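PDB 6LA0: glycoside hydrolase family 5 from Aspergillus oryzae, which acts as a rutinosidase, a secreted glycoside hydrolase, and probably also releases glucose from the non-reducing ends of (1->3)-beta-D-glucans. Local coordinates for residues 27-32 against 91-96; 128-133 against 183-188; 253-258 against 290-295; 299-304 against 350-355. All coordinates share one frame; numbering follows the deposited sequence.

From the N terminus, the four contacts close one after another, and none nests in or crosses another. Contact 1 closes the first loop, joining the chain beyond strand 19-23 to the end of strand 87-92. Contact 2 then pairs strands 128-133 and 184-187 and touches contact 1, because strands 87-92 and 128-133 are neighbours in the same sheet. Contact 3 brings together the approaches to strands 257-265 and 294-303, where Phe295 packs on Ile130 of contact 2. Contact 4 follows directly, tying the far end of strand 294-303 to the loop before helix 355-360. Together they touch much of the barrel, from its paired core strands to the loops at its two ends.

Contact 1. Residues 27-32 against 91-96; sequences WLVQES and PTTYAA
Leu28 meets the end of strand 87-92 with both its side chain and its backbone. Its CD1 methyl lies 4.0 Å from CG2 of Thr92, the two side chains running next to each other in the same direction. Its backbone is joined by water. One molecule accepts from Leu28 N at 2.8 Å and donates to Pro91 O at 2.7 Å, while a second donates to Leu28 O and accepts from Thr93 N at 2.9 Å. Val29 comes next. With CG1 anti to the backbone N (chi1 175°), its CG2 branch is left to press on the strand, 3.4 Å from Thr92 C and 3.8 Å from both Pro91 CB and Thr93 CG2. A compact branched residue suits this spot, where one methyl meets three consecutive residues. Gln30 bends back within its own loop, NE2 donating to Trp27 O at 3.0 Å. Thr92 OG1 is hydrogen-bonded to Trp97 NE1 and Asp132 O. The contact joins the loop after strand 19-23 to the carboxyl-terminal end of neighbouring strand 87-92. The chemistry implies a buried seam in which methyls of Leu28 and Val29 pack on the strand's side chains and backbone, and two waters link backbone groups too far apart to bond directly.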
# COMPACT_ATOMS: atom_id res chain seq x y z
N TRP A 27 9.44 -3.58 -3.63
CA TRP A 27 9.69 -4.25 -4.91
C TRP A 27 9.71 -3.26 -6.07
O TRP A 27 10.74 -3.11 -6.75
CB TRP A 27 8.63 -5.34 -5.13
CG TRP A 27 8.71 -6.07 -6.44
CD1 TRP A 27 9.86 -6.45 -7.12
CD2 TRP A 27 7.61 -6.53 -7.23
NE1 TRP A 27 9.52 -7.11 -8.29
CE2 TRP A 27 8.15 -7.17 -8.38
CE3 TRP A 27 6.22 -6.46 -7.09
CZ2 TRP A 27 7.33 -7.73 -9.36
CZ3 TRP A 27 5.42 -7.02 -8.06
CH2 TRP A 27 5.98 -7.64 -9.19
N LEU A 28 8.58 -2.59 -6.34
CA LEU A 28 8.52 -1.58 -7.38
C LEU A 28 8.51 -0.16 -6.80
O LEU A 28 8.56 0.81 -7.57
CB LEU A 28 7.29 -1.81 -8.27
CG LEU A 28 7.11 -3.24 -8.79
CD1 LEU A 28 5.78 -3.39 -9.50
CD2 LEU A 28 8.24 -3.54 -9.78
N VAL A 29 8.44 -0.05 -5.48
CA VAL A 29 8.66 1.19 -4.73
C VAL A 29 9.77 0.91 -3.73
O VAL A 29 9.69 -0.07 -2.98
CB VAL A 29 7.38 1.62 -3.98
CG1 VAL A 29 7.64 2.83 -3.09
CG2 VAL A 29 6.23 1.89 -4.95
N GLN A 30 10.81 1.74 -3.72
CA GLN A 30 11.97 1.48 -2.86
C GLN A 30 11.89 2.33 -1.60
O GLN A 30 11.60 3.53 -1.66
CB GLN A 30 13.29 1.77 -3.60
CG GLN A 30 13.39 1.19 -5.01
CD GLN A 30 13.10 -0.29 -5.05
OE1 GLN A 30 13.49 -1.04 -4.15
NE2 GLN A 30 12.41 -0.73 -6.08
N GLU A 31 12.18 1.70 -0.44
CA GLU A 31 12.17 2.34 0.86
C GLU A 31 13.32 1.80 1.70
O GLU A 31 13.66 0.61 1.61
CB GLU A 31 10.84 2.12 1.60
CG GLU A 31 9.63 2.66 0.87
CD GLU A 31 8.35 2.35 1.62
OE1 GLU A 31 8.31 2.62 2.83
OE2 GLU A 31 7.41 1.84 0.98
N SER A 32 13.91 2.67 2.52
CA SER A 32 15.15 2.34 3.21
C SER A 32 14.98 1.18 4.20
O SER A 32 15.87 0.34 4.35
CB SER A 32 15.69 3.58 3.91
OG SER A 32 14.86 3.92 5.02
N PRO A 91 2.25 -1.84 -4.44
CA PRO A 91 2.61 -0.43 -4.63
C PRO A 91 3.52 -0.23 -5.85
O PRO A 91 4.48 -0.98 -6.07
CB PRO A 91 3.34 -0.07 -3.33
CG PRO A 91 2.81 -1.04 -2.32
CD PRO A 91 2.63 -2.32 -3.09
N THR A 92 3.21 0.81 -6.63
CA THR A 92 4.02 1.21 -7.78
C THR A 92 4.30 2.70 -7.69
O THR A 92 3.53 3.46 -7.07
CB THR A 92 3.34 0.91 -9.12
OG1 THR A 92 2.19 1.75 -9.28
CG2 THR A 92 2.90 -0.56 -9.22
N THR A 93 5.38 3.15 -8.33
CA THR A 93 5.58 4.59 -8.43
C THR A 93 4.88 5.11 -9.69
O THR A 93 4.53 4.35 -10.60
CB THR A 93 7.06 4.96 -8.48
OG1 THR A 93 7.60 4.57 -9.75
CG2 THR A 93 7.85 4.31 -7.34
N TYR A 94 4.66 6.42 -9.72
CA TYR A 94 4.03 6.99 -10.90
C TYR A 94 4.92 6.80 -12.12
O TYR A 94 4.42 6.75 -13.25
CB TYR A 94 3.70 8.47 -10.68
CG TYR A 94 4.88 9.40 -10.49
CD1 TYR A 94 5.78 9.67 -11.54
CD2 TYR A 94 5.08 10.07 -9.29
CE1 TYR A 94 6.84 10.53 -11.37
CE2 TYR A 94 6.15 10.94 -9.11
CZ TYR A 94 7.03 11.16 -10.16
OH TYR A 94 8.09 12.04 -10.00
N ALA A 95 6.23 6.68 -11.89
CA ALA A 95 7.20 6.54 -12.97
C ALA A 95 7.08 5.20 -13.70
O ALA A 95 7.68 5.04 -14.77
CB ALA A 95 8.62 6.69 -12.42
N ALA A 96 6.38 4.23 -13.12
CA ALA A 96 6.07 2.99 -13.83
C ALA A 96 5.11 3.23 -14.97
O ALA A 96 5.02 2.40 -15.89
CB ALA A 96 5.47 1.97 -12.87
O HOH W 1 7.43 1.77 -9.91
O HOH W 2 6.26 -2.56 -4.82

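Contact 2. Residues 128-133 against 183-188; sequences HIIVDV and SYTIEP
Two neighbouring parallel strands of the barrel core meet here, 128-133 and 184-187, with Ile129 opposite Tyr184 and Asp132 opposite Glu187. Their axes approach to 4.7 Å and diverge by 19°. Five backbone bonds form the ladder: Ile129 N to Ser183 O, Thr185 N to Ile129 O, Val131 N to Thr185 O, Glu187 N to Val131 O and Val133 N to Glu187 O, this last nearly straight at 2.9 Å.

His128 adds a side-chain hydrogen bond at the start. Its NE2 and Thr185 OG1 are 2.7 Å apart, with OG1 at the ring edge and in its plane, which restrains the imidazole, while Ser183 O lies over one face. Trp14 NE1 also hydrogen-bonds to OG1, so two groups grip the hydroxyl. On the face of Ile129, Val131, Tyr184 and Ile186, the phenol edge receives Val131 CG2 at 3.8 Å from Tyr184 CD2, and Ile129 CB lies equally close to that carbon. These apolar groups suit the side covered by helices 110-125 and 158-176.

The other face turns polar toward its end. Glu187, extended with CG anti to the backbone N (chi1 -179°), brings OE1 within 3.6 Å of Ile130 CG2 and 3.9 Å of Asp132 OD1. Arg89 forms a salt bridge with OE1 and probably eases the repulsion between the carboxylates, while Asp132 OD2 bonds to His134. Apolar side chains toward the surrounding helices, and polar ones gathered inside at the carboxyl-terminal end of the strands, are typical of the (beta/alpha)8 barrel of glycoside hydrolase family 5.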
# COMPACT_ATOMS: atom_id res chain seq x y z
N HIS A 128 -6.87 -11.76 -6.10
CA HIS A 128 -7.26 -10.42 -6.51
C HIS A 128 -6.06 -9.49 -6.37
O HIS A 128 -5.25 -9.65 -5.45
CB HIS A 128 -8.42 -9.90 -5.66
CG HIS A 128 -9.07 -8.66 -6.18
ND1 HIS A 128 -10.01 -8.68 -7.19
CD2 HIS A 128 -8.94 -7.36 -5.82
CE1 HIS A 128 -10.42 -7.45 -7.44
NE2 HIS A 128 -9.79 -6.63 -6.62
N ILE A 129 -5.95 -8.50 -7.27
CA ILE A 129 -4.80 -7.59 -7.31
C ILE A 129 -5.28 -6.16 -7.09
O ILE A 129 -6.13 -5.66 -7.84
CB ILE A 129 -4.04 -7.68 -8.65
CG1 ILE A 129 -3.65 -9.13 -8.99
CG2 ILE A 129 -2.81 -6.77 -8.61
CD1 ILE A 129 -2.63 -9.73 -8.04
N ILE A 130 -4.71 -5.49 -6.09
CA ILE A 130 -4.86 -4.06 -5.86
C ILE A 130 -3.63 -3.38 -6.47
O ILE A 130 -2.51 -3.56 -5.99
CB ILE A 130 -5.00 -3.72 -4.37
CG1 ILE A 130 -6.33 -4.23 -3.79
CG2 ILE A 130 -4.94 -2.21 -4.12
CD1 ILE A 130 -6.33 -4.32 -2.26
N VAL A 131 -3.83 -2.61 -7.54
CA VAL A 131 -2.74 -1.87 -8.15
C VAL A 131 -2.72 -0.50 -7.48
O VAL A 131 -3.67 0.27 -7.61
CB VAL A 131 -2.90 -1.77 -9.67
CG1 VAL A 131 -1.74 -1.01 -10.29
CG2 VAL A 131 -3.00 -3.15 -10.29
N ASP A 132 -1.65 -0.21 -6.73
CA ASP A 132 -1.58 0.98 -5.89
C ASP A 132 -0.62 1.97 -6.52
O ASP A 132 0.53 1.63 -6.81
CB ASP A 132 -1.18 0.59 -4.46
CG ASP A 132 -0.51 1.71 -3.68
OD1 ASP A 132 -1.02 2.84 -3.66
OD2 ASP A 132 0.55 1.47 -3.07
N VAL A 133 -1.09 3.19 -6.79
CA VAL A 133 -0.21 4.26 -7.26
C VAL A 133 0.22 5.03 -6.02
O VAL A 133 -0.51 5.88 -5.52
CB VAL A 133 -0.89 5.17 -8.30
CG1 VAL A 133 0.15 6.14 -8.87
CG2 VAL A 133 -1.56 4.34 -9.42
N SER A 183 -10.17 -8.91 -12.15
CA SER A 183 -9.21 -9.30 -11.13
C SER A 183 -8.54 -8.11 -10.44
O SER A 183 -7.71 -8.33 -9.56
CB SER A 183 -8.11 -10.18 -11.74
OG SER A 183 -8.64 -11.41 -12.19
N TYR A 184 -8.86 -6.88 -10.83
CA TYR A 184 -8.07 -5.74 -10.38
C TYR A 184 -8.93 -4.69 -9.68
O TYR A 184 -10.04 -4.39 -10.11
CB TYR A 184 -7.33 -5.08 -11.55
CG TYR A 184 -6.35 -6.00 -12.25
CD1 TYR A 184 -6.78 -6.89 -13.22
CD2 TYR A 184 -5.00 -5.98 -11.91
CE1 TYR A 184 -5.88 -7.74 -13.86
CE2 TYR A 184 -4.11 -6.83 -12.53
CZ TYR A 184 -4.55 -7.70 -13.51
OH TYR A 184 -3.64 -8.53 -14.11
N THR A 185 -8.37 -4.11 -8.62
CA THR A 185 -8.89 -2.91 -7.98
C THR A 185 -7.87 -1.79 -8.16
O THR A 185 -6.67 -2.01 -7.92
CB THR A 185 -9.15 -3.19 -6.48
OG1 THR A 185 -10.31 -4.01 -6.35
CG2 THR A 185 -9.33 -1.90 -5.68
N ILE A 186 -8.32 -0.61 -8.57
CA ILE A 186 -7.43 0.50 -8.86
C ILE A 186 -7.39 1.45 -7.66
O ILE A 186 -8.42 2.00 -7.25
CB ILE A 186 -7.84 1.24 -10.15
CG1 ILE A 186 -7.62 0.33 -11.36
CG2 ILE A 186 -7.06 2.52 -10.27
CD1 ILE A 186 -7.97 0.96 -12.71
N GLU A 187 -6.19 1.65 -7.10
CA GLU A 187 -5.98 2.56 -5.98
C GLU A 187 -5.14 3.75 -6.44
O GLU A 187 -3.90 3.64 -6.54
CB GLU A 187 -5.31 1.84 -4.80
CG GLU A 187 -5.07 2.72 -3.56
CD GLU A 187 -4.79 1.92 -2.28
OE1 GLU A 187 -4.13 0.87 -2.37
OE2 GLU A 187 -5.24 2.35 -1.20
N PRO A 188 -5.75 4.91 -6.70
CA PRO A 188 -5.06 6.00 -7.42
C PRO A 188 -4.20 6.92 -6.57
O PRO A 188 -3.62 7.85 -7.13
CB PRO A 188 -6.25 6.77 -8.03
CG PRO A 188 -7.34 6.61 -6.98
CD PRO A 188 -7.18 5.20 -6.47

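Contact 3. Residues 253-258 against 290-295; sequences ADANLV and GKFPVF
Leu257 sets its CD2 methyl almost squarely over the centre of the Phe292 ring, 3.9 Å from the centroid and only 11° off the normal, a CH-pi contact formed where the two chains have not yet both become strands. Backbone oxygens crowd the same ring. Ala255 O lies at its edge, in plane, 3.7 Å from CE1, and Ala253 O approaches that carbon obliquely. A phenylalanine suits this place because its face takes the apolar methyl while its weakly positive C-H edge tolerates a carbonyl. Ser248 and Glu244 of helix 244-248 also touch the ring.

Pro293, which has no N-H to offer a partner strand, instead puts CD 3.3 Å from Leu257 O. Beyond it, Val258 places CG2 anti to the backbone N (CG1 chi1 58°), and this methyl packs against Pro293, 3.6 Å from its O, and against Phe295 CB at 4.2 Å. At the outer margin, Lys291 is fully extended, so that CE lies 3.7 Å from Ala253 CA and NZ donates hydrogen bonds to Ser248 O and Leu251 O. A water accepts from Lys291 NZ at 3.1 Å and, weakly, from Ala253 N.

Just past Val258, the backbone of Phe259 is hydrogen-bonded to that of Pro293, where the two chains run on as strands. The arrangement is that of the paired amino-terminal approaches of a beta-alpha-beta crossover, in which helix 275-285 connects parallel strands 257-265 and 294-303 of the TIM barrel.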
# COMPACT_ATOMS: atom_id res chain seq x y z
N ALA A 253 -23.56 7.97 -3.56
CA ALA A 253 -23.66 6.61 -3.02
C ALA A 253 -23.30 5.55 -4.05
O ALA A 253 -22.78 4.49 -3.69
CB ALA A 253 -25.08 6.37 -2.49
N ASP A 254 -23.55 5.81 -5.34
CA ASP A 254 -23.32 4.80 -6.36
C ASP A 254 -21.88 4.74 -6.87
O ASP A 254 -21.62 4.00 -7.82
CB ASP A 254 -24.28 5.02 -7.54
CG ASP A 254 -25.70 4.59 -7.23
OD1 ASP A 254 -25.90 3.91 -6.19
OD2 ASP A 254 -26.61 4.91 -8.02
N ALA A 255 -20.95 5.49 -6.30
CA ALA A 255 -19.56 5.29 -6.67
C ALA A 255 -19.13 3.87 -6.33
O ALA A 255 -19.45 3.35 -5.25
CB ALA A 255 -18.66 6.30 -5.95
N ASN A 256 -18.42 3.22 -7.26
CA ASN A 256 -17.89 1.87 -7.05
C ASN A 256 -16.58 2.02 -6.28
O ASN A 256 -15.47 2.03 -6.83
CB ASN A 256 -17.69 1.14 -8.38
CG ASN A 256 -17.49 -0.36 -8.19
OD1 ASN A 256 -17.45 -0.85 -7.06
ND2 ASN A 256 -17.37 -1.09 -9.29
N LEU A 257 -16.73 2.14 -4.96
CA LEU A 257 -15.71 2.74 -4.11
C LEU A 257 -15.53 1.93 -2.84
O LEU A 257 -16.51 1.60 -2.16
CB LEU A 257 -16.11 4.19 -3.79
CG LEU A 257 -15.23 5.09 -2.91
CD1 LEU A 257 -13.94 5.44 -3.60
CD2 LEU A 257 -16.02 6.36 -2.58
N VAL A 258 -14.28 1.61 -2.51
CA VAL A 258 -13.93 0.99 -1.25
C VAL A 258 -12.84 1.83 -0.59
O VAL A 258 -11.98 2.38 -1.28
CB VAL A 258 -13.48 -0.47 -1.46
CG1 VAL A 258 -12.29 -0.53 -2.43
CG2 VAL A 258 -13.14 -1.13 -0.14
N GLY A 290 -21.16 2.27 6.82
CA GLY A 290 -21.87 1.37 5.93
C GLY A 290 -22.28 1.94 4.58
O GLY A 290 -22.79 1.19 3.74
N LYS A 291 -22.13 3.25 4.34
CA LYS A 291 -22.42 3.77 3.01
C LYS A 291 -21.41 3.27 1.99
O LYS A 291 -21.76 3.02 0.83
CB LYS A 291 -22.46 5.31 3.03
CG LYS A 291 -22.92 5.93 1.69
CD LYS A 291 -22.71 7.44 1.66
CE LYS A 291 -23.18 8.02 0.32
NZ LYS A 291 -23.05 9.50 0.26
N PHE A 292 -20.15 3.09 2.41
CA PHE A 292 -19.10 2.48 1.61
C PHE A 292 -18.33 1.49 2.47
O PHE A 292 -18.20 1.68 3.68
CB PHE A 292 -18.12 3.52 1.06
CG PHE A 292 -18.76 4.54 0.15
CD1 PHE A 292 -19.08 4.21 -1.16
CD2 PHE A 292 -18.99 5.83 0.60
CE1 PHE A 292 -19.66 5.16 -2.01
CE2 PHE A 292 -19.58 6.79 -0.24
CZ PHE A 292 -19.91 6.45 -1.54
N PRO A 293 -17.78 0.43 1.87
CA PRO A 293 -17.03 -0.57 2.65
C PRO A 293 -15.59 -0.15 2.92
O PRO A 293 -15.04 0.77 2.30
CB PRO A 293 -17.08 -1.81 1.75
CG PRO A 293 -17.09 -1.24 0.34
CD PRO A 293 -17.85 0.08 0.44
N VAL A 294 -14.97 -0.87 3.86
CA VAL A 294 -13.63 -0.55 4.37
C VAL A 294 -12.72 -1.77 4.23
O VAL A 294 -13.12 -2.90 4.54
CB VAL A 294 -13.68 -0.11 5.85
CG1 VAL A 294 -12.28 0.10 6.39
CG2 VAL A 294 -14.52 1.15 6.01
N PHE A 295 -11.48 -1.53 3.78
CA PHE A 295 -10.43 -2.53 3.69
C PHE A 295 -9.20 -2.00 4.41
O PHE A 295 -8.89 -0.81 4.34
CB PHE A 295 -10.09 -2.85 2.21
CG PHE A 295 -9.11 -4.00 2.03
CD1 PHE A 295 -9.51 -5.32 2.19
CD2 PHE A 295 -7.80 -3.75 1.65
CE1 PHE A 295 -8.61 -6.37 2.00
CE2 PHE A 295 -6.89 -4.79 1.46
CZ PHE A 295 -7.30 -6.10 1.63
O HOH W 3 -25.50 9.76 -1.64
O HOH W 4 -23.23 3.54 -1.50

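Contact 4. Residues 299-304 against 350-355; sequences WAIQTL and ADYWNF
Gln302 OE1 is gripped by two donors, Trp353 NE1 across the contact and Gln349 NE2, from the residue just before 350-355. The indole bond is 2.9 Å long and nearly straight at 171°. It uses a lone pair in the carbonyl plane, and the oxygen in turn lies in the plane of the indole, although amide and ring are turned 76° against each other. With CG anti to the backbone N (chi1 -176°) and the chain extended, Gln302 carries OE1 out to the indole N-H. The backbone itself sets its CB 4.1 Å from Tyr352 CB. A glutamine suits the site because its neutral carbonyl can accept from both partners.

The indole is also packed on one face. Ala300 CB sits over its six-membered ring, 3.8 Å from the centroid, a CH-pi contact; a single methyl lets the flat ring come close to the strand. Between Ala300 and Gln302, Ile301 points its side chain roughly at a right angle to that of Tyr352, CG1 lying 3.7 Å from Tyr352 O and CD1 meeting the phenol edge 4.1 Å from CD1 of Tyr352. Tyr332 OH bonds to both Tyr352 O and Ile301 N, tying the backbones together, while Tyr352 OH bonds to Gln346 O.

The contact thus packs the loop before helix 355-360 against the end of strand 294-303, next to strand 329-332, with helix 312-326 touching Ile301 and Tyr352 through Arg312 and helix 275-285 meeting Ile301 through Leu275.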
# COMPACT_ATOMS: atom_id res chain seq x y z
N TRP A 299 -1.03 -2.83 7.69
CA TRP A 299 -0.91 -2.94 9.14
C TRP A 299 0.31 -3.81 9.45
O TRP A 299 0.85 -4.49 8.58
CB TRP A 299 -2.18 -3.52 9.77
CG TRP A 299 -2.43 -4.97 9.43
CD1 TRP A 299 -2.79 -5.48 8.22
CD2 TRP A 299 -2.33 -6.09 10.32
NE1 TRP A 299 -2.92 -6.84 8.30
CE2 TRP A 299 -2.65 -7.24 9.58
CE3 TRP A 299 -2.01 -6.22 11.68
CZ2 TRP A 299 -2.64 -8.52 10.15
CZ3 TRP A 299 -2.01 -7.50 12.25
CH2 TRP A 299 -2.33 -8.63 11.48
N ALA A 300 0.74 -3.77 10.72
CA ALA A 300 1.85 -4.59 11.22
C ALA A 300 1.81 -4.64 12.74
O ALA A 300 1.17 -3.80 13.38
CB ALA A 300 3.21 -4.06 10.74
N ILE A 301 2.54 -5.59 13.33
CA ILE A 301 2.40 -5.89 14.76
C ILE A 301 3.49 -5.29 15.64
O ILE A 301 3.47 -5.52 16.86
CB ILE A 301 2.32 -7.41 15.04
CG1 ILE A 301 3.61 -8.13 14.59
CG2 ILE A 301 1.06 -8.01 14.42
CD1 ILE A 301 3.87 -9.46 15.30
N GLN A 302 4.45 -4.53 15.10
CA GLN A 302 5.45 -3.94 15.99
C GLN A 302 4.80 -2.86 16.84
O GLN A 302 4.07 -2.02 16.32
CB GLN A 302 6.62 -3.34 15.22
CG GLN A 302 7.68 -2.81 16.19
CD GLN A 302 8.60 -1.76 15.61
OE1 GLN A 302 8.89 -1.74 14.41
NE2 GLN A 302 9.08 -0.88 16.48
N THR A 303 5.07 -2.89 18.15
CA THR A 303 4.55 -1.88 19.06
C THR A 303 5.69 -0.97 19.48
O THR A 303 6.87 -1.29 19.29
CB THR A 303 3.89 -2.53 20.28
OG1 THR A 303 4.85 -3.34 20.96
CG2 THR A 303 2.72 -3.40 19.83
N LEU A 304 5.35 0.20 20.01
CA LEU A 304 6.41 1.10 20.44
C LEU A 304 7.23 0.48 21.58
O LEU A 304 8.46 0.56 21.57
CB LEU A 304 5.84 2.45 20.86
CG LEU A 304 6.85 3.47 21.39
CD1 LEU A 304 7.91 3.77 20.33
CD2 LEU A 304 6.13 4.73 21.81
N ALA A 350 12.99 -6.67 11.58
CA ALA A 350 12.85 -7.82 10.68
C ALA A 350 12.19 -9.00 11.35
O ALA A 350 11.69 -9.89 10.65
CB ALA A 350 14.22 -8.24 10.14
N ASP A 351 12.12 -9.02 12.68
CA ASP A 351 11.41 -10.08 13.38
C ASP A 351 9.90 -9.84 13.43
O ASP A 351 9.15 -10.78 13.72
CB ASP A 351 12.00 -10.22 14.80
CG ASP A 351 13.52 -10.51 14.79
OD1 ASP A 351 13.90 -11.57 14.24
OD2 ASP A 351 14.32 -9.69 15.30
N TYR A 352 9.43 -8.63 13.10
CA TYR A 352 8.02 -8.28 13.23
C TYR A 352 7.34 -7.83 11.94
O TYR A 352 6.10 -7.88 11.88
CB TYR A 352 7.84 -7.17 14.29
CG TYR A 352 8.40 -7.60 15.61
CD1 TYR A 352 7.59 -8.24 16.54
CD2 TYR A 352 9.73 -7.38 15.94
CE1 TYR A 352 8.10 -8.66 17.76
CE2 TYR A 352 10.26 -7.80 17.17
CZ TYR A 352 9.43 -8.43 18.07
OH TYR A 352 9.93 -8.85 19.28
N TRP A 353 8.09 -7.42 10.92
CA TRP A 353 7.51 -6.91 9.69
C TRP A 353 7.63 -7.89 8.53
O TRP A 353 7.27 -7.54 7.39
CB TRP A 353 8.18 -5.60 9.29
CG TRP A 353 7.97 -4.46 10.22
CD1 TRP A 353 8.56 -4.26 11.41
CD2 TRP A 353 7.13 -3.32 9.98
NE1 TRP A 353 8.14 -3.07 11.96
CE2 TRP A 353 7.25 -2.47 11.10
CE3 TRP A 353 6.28 -2.93 8.94
CZ2 TRP A 353 6.57 -1.26 11.21
CZ3 TRP A 353 5.60 -1.72 9.04
CH2 TRP A 353 5.75 -0.91 10.17
N ASN A 354 8.12 -9.09 8.78
CA ASN A 354 8.46 -10.06 7.74
C ASN A 354 7.36 -11.11 7.75
O ASN A 354 7.35 -11.99 8.61
CB ASN A 354 9.85 -10.63 8.01
CG ASN A 354 10.32 -11.61 6.96
OD1 ASN A 354 9.93 -11.53 5.79
ND2 ASN A 354 11.16 -12.56 7.37
N PHE A 355 6.41 -11.00 6.82
CA PHE A 355 5.31 -11.96 6.80
C PHE A 355 5.79 -13.37 6.45
O PHE A 355 5.15 -14.35 6.85
CB PHE A 355 4.22 -11.50 5.82
CG PHE A 355 2.89 -12.16 6.05
CD1 PHE A 355 2.06 -11.74 7.06
CD2 PHE A 355 2.49 -13.23 5.26
CE1 PHE A 355 0.83 -12.37 7.28
CE2 PHE A 355 1.28 -13.86 5.47
CZ PHE A 355 0.44 -13.42 6.47